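Local atomic coordinates of histidine-rich glycoprotein (Oryctolagus cuniculus, PDB entry 4CCV), a protein that binds heparin, heparan sulfate, heme, plasminogen and divalent metal ions in plasma and acts as an adapter implicated in regulating coagulation, fibrinolysis and angiogenesis. Residues E101-F105 with E106-N110. Numbering follows the deposited sequence.
Sequences EVFNF and EEHGN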
# COMPACT_ATOMS: atom_id res chain seq x y z
N GLU A 101 -0.78 -5.09 6.55
CA GLU A 101 -1.15 -6.34 7.25
C GLU A 101 -0.62 -7.46 6.37
O GLU A 101 -0.74 -7.36 5.15
CB GLU A 101 -2.66 -6.45 7.30
CG GLU A 101 -3.33 -5.44 8.21
CD GLU A 101 -3.01 -5.66 9.69
OE1 GLU A 101 -2.76 -6.82 10.09
OE2 GLU A 101 -3.02 -4.66 10.45
N VAL A 102 -0.05 -8.50 6.98
CA VAL A 102 0.60 -9.58 6.26
C VAL A 102 -0.21 -10.86 6.47
O VAL A 102 -0.92 -11.00 7.46
CB VAL A 102 2.00 -9.75 6.81
CG1 VAL A 102 2.70 -10.94 6.20
CG2 VAL A 102 2.80 -8.51 6.50
N PHE A 103 -0.12 -11.75 5.50
CA PHE A 103 -0.87 -13.00 5.44
C PHE A 103 0.21 -14.05 5.13
O PHE A 103 0.70 -14.11 4.00
CB PHE A 103 -1.90 -12.96 4.31
CG PHE A 103 -2.82 -14.18 4.25
CD1 PHE A 103 -3.62 -14.54 5.35
CD2 PHE A 103 -2.95 -14.91 3.09
CE1 PHE A 103 -4.49 -15.63 5.28
CE2 PHE A 103 -3.80 -16.02 3.03
CZ PHE A 103 -4.56 -16.36 4.12
N ASN A 104 0.59 -14.85 6.13
CA ASN A 104 1.64 -15.89 6.00
C ASN A 104 1.00 -17.28 5.78
O ASN A 104 0.09 -17.70 6.48
CB ASN A 104 2.57 -15.95 7.23
CG ASN A 104 3.40 -14.70 7.40
OD1 ASN A 104 4.03 -14.21 6.47
ND2 ASN A 104 3.38 -14.15 8.61
N PHE A 105 1.45 -17.95 4.74
CA PHE A 105 0.96 -19.25 4.34
C PHE A 105 0.83 -20.24 5.52
O PHE A 105 -0.16 -20.93 5.63
CB PHE A 105 1.93 -19.81 3.28
CG PHE A 105 1.48 -21.08 2.65
CD1 PHE A 105 0.66 -21.05 1.54
CD2 PHE A 105 1.91 -22.30 3.14
CE1 PHE A 105 0.24 -22.22 0.95
CE2 PHE A 105 1.50 -23.50 2.52
CZ PHE A 105 0.65 -23.43 1.46
N GLU A 106 1.84 -20.26 6.37
CA GLU A 106 1.93 -21.23 7.48
C GLU A 106 1.11 -20.87 8.75
O GLU A 106 1.07 -21.66 9.64
CB GLU A 106 3.41 -21.48 7.85
CG GLU A 106 4.15 -20.44 8.72
CD GLU A 106 4.57 -19.12 8.04
OE1 GLU A 106 4.19 -18.77 6.87
OE2 GLU A 106 5.32 -18.37 8.71
N GLU A 107 0.48 -19.69 8.81
CA GLU A 107 -0.22 -19.30 10.02
C GLU A 107 -1.74 -19.42 9.95
O GLU A 107 -2.45 -18.94 10.85
CB GLU A 107 0.14 -17.86 10.36
CG GLU A 107 1.60 -17.71 10.74
CD GLU A 107 1.97 -16.26 11.08
OE1 GLU A 107 1.30 -15.31 10.63
OE2 GLU A 107 2.96 -16.09 11.81
N HIS A 108 -2.26 -20.06 8.91
CA HIS A 108 -3.70 -20.06 8.66
C HIS A 108 -4.13 -21.42 8.18
O HIS A 108 -3.57 -21.97 7.23
CB HIS A 108 -4.07 -18.97 7.63
CG HIS A 108 -3.83 -17.58 8.12
ND1 HIS A 108 -2.67 -16.88 7.85
CD2 HIS A 108 -4.57 -16.78 8.93
CE1 HIS A 108 -2.72 -15.69 8.45
NE2 HIS A 108 -3.87 -15.61 9.11
N GLY A 109 -5.09 -21.99 8.90
CA GLY A 109 -5.67 -23.27 8.56
C GLY A 109 -4.64 -24.39 8.47
O GLY A 109 -3.60 -24.34 9.11
N ASN A 110 -4.96 -25.38 7.64
CA ASN A 110 -4.23 -26.60 7.53
C ASN A 110 -3.43 -26.62 6.23
O ASN A 110 -2.93 -27.71 5.81
CB ASN A 110 -5.21 -27.80 7.54
CG ASN A 110 -6.28 -27.72 8.65
OD1 ASN A 110 -6.01 -27.26 9.78
ND2 ASN A 110 -7.50 -28.17 8.34
O HOH W 1 -1.14 -22.94 7.31
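Asn104 O, at the end of strand 95-104, is gripped by two donors from the residues that follow: Glu107 N at 3.1 Å and His108 ND1 at 3.2 Å. The backbone bond closes a type I beta turn with Phe105 and Glu106 at its corners. Its donor stands well above the carbonyl plane, whereas the imidazole approaches from the opposite face, with the oxygen nearly in the ring plane and an N-H...O angle of 164°. The Asn104 side chain returns the grip, Asn104 ND2 donating to Glu107 OE1 (3.1 Å); the bond leaves within the amide plane but meets the carboxylate from above, the two planes being 76° apart. Glu107 is extended beyond CG, which carries its carboxylate back alongside the asparagine. Glu106 OE1 also rests on Asn104 CB (3.3 Å), while Glu106 OE2 forms a salt bridge with Arg65. Beyond the turn, a water lies 2.8 Å from Phe105 O and 2.6 Å from His108 O, though it may not donate to both at once.

Packing completes the arrangement. Phe103 turns its ring away from its own backbone N (chi1 -175°), bringing CE1 over the centre of one imidazole face, 3.4 Å from His108 ND1, the rings oblique to each other. This surface turn follows one of the two outermost strands of the second cystatin domain. Because a carbonyl can only accept, the bond implies a proton on His108 ND1; Asn104 O in the ring plane and Phe103 over one face would together limit imidazole rotation.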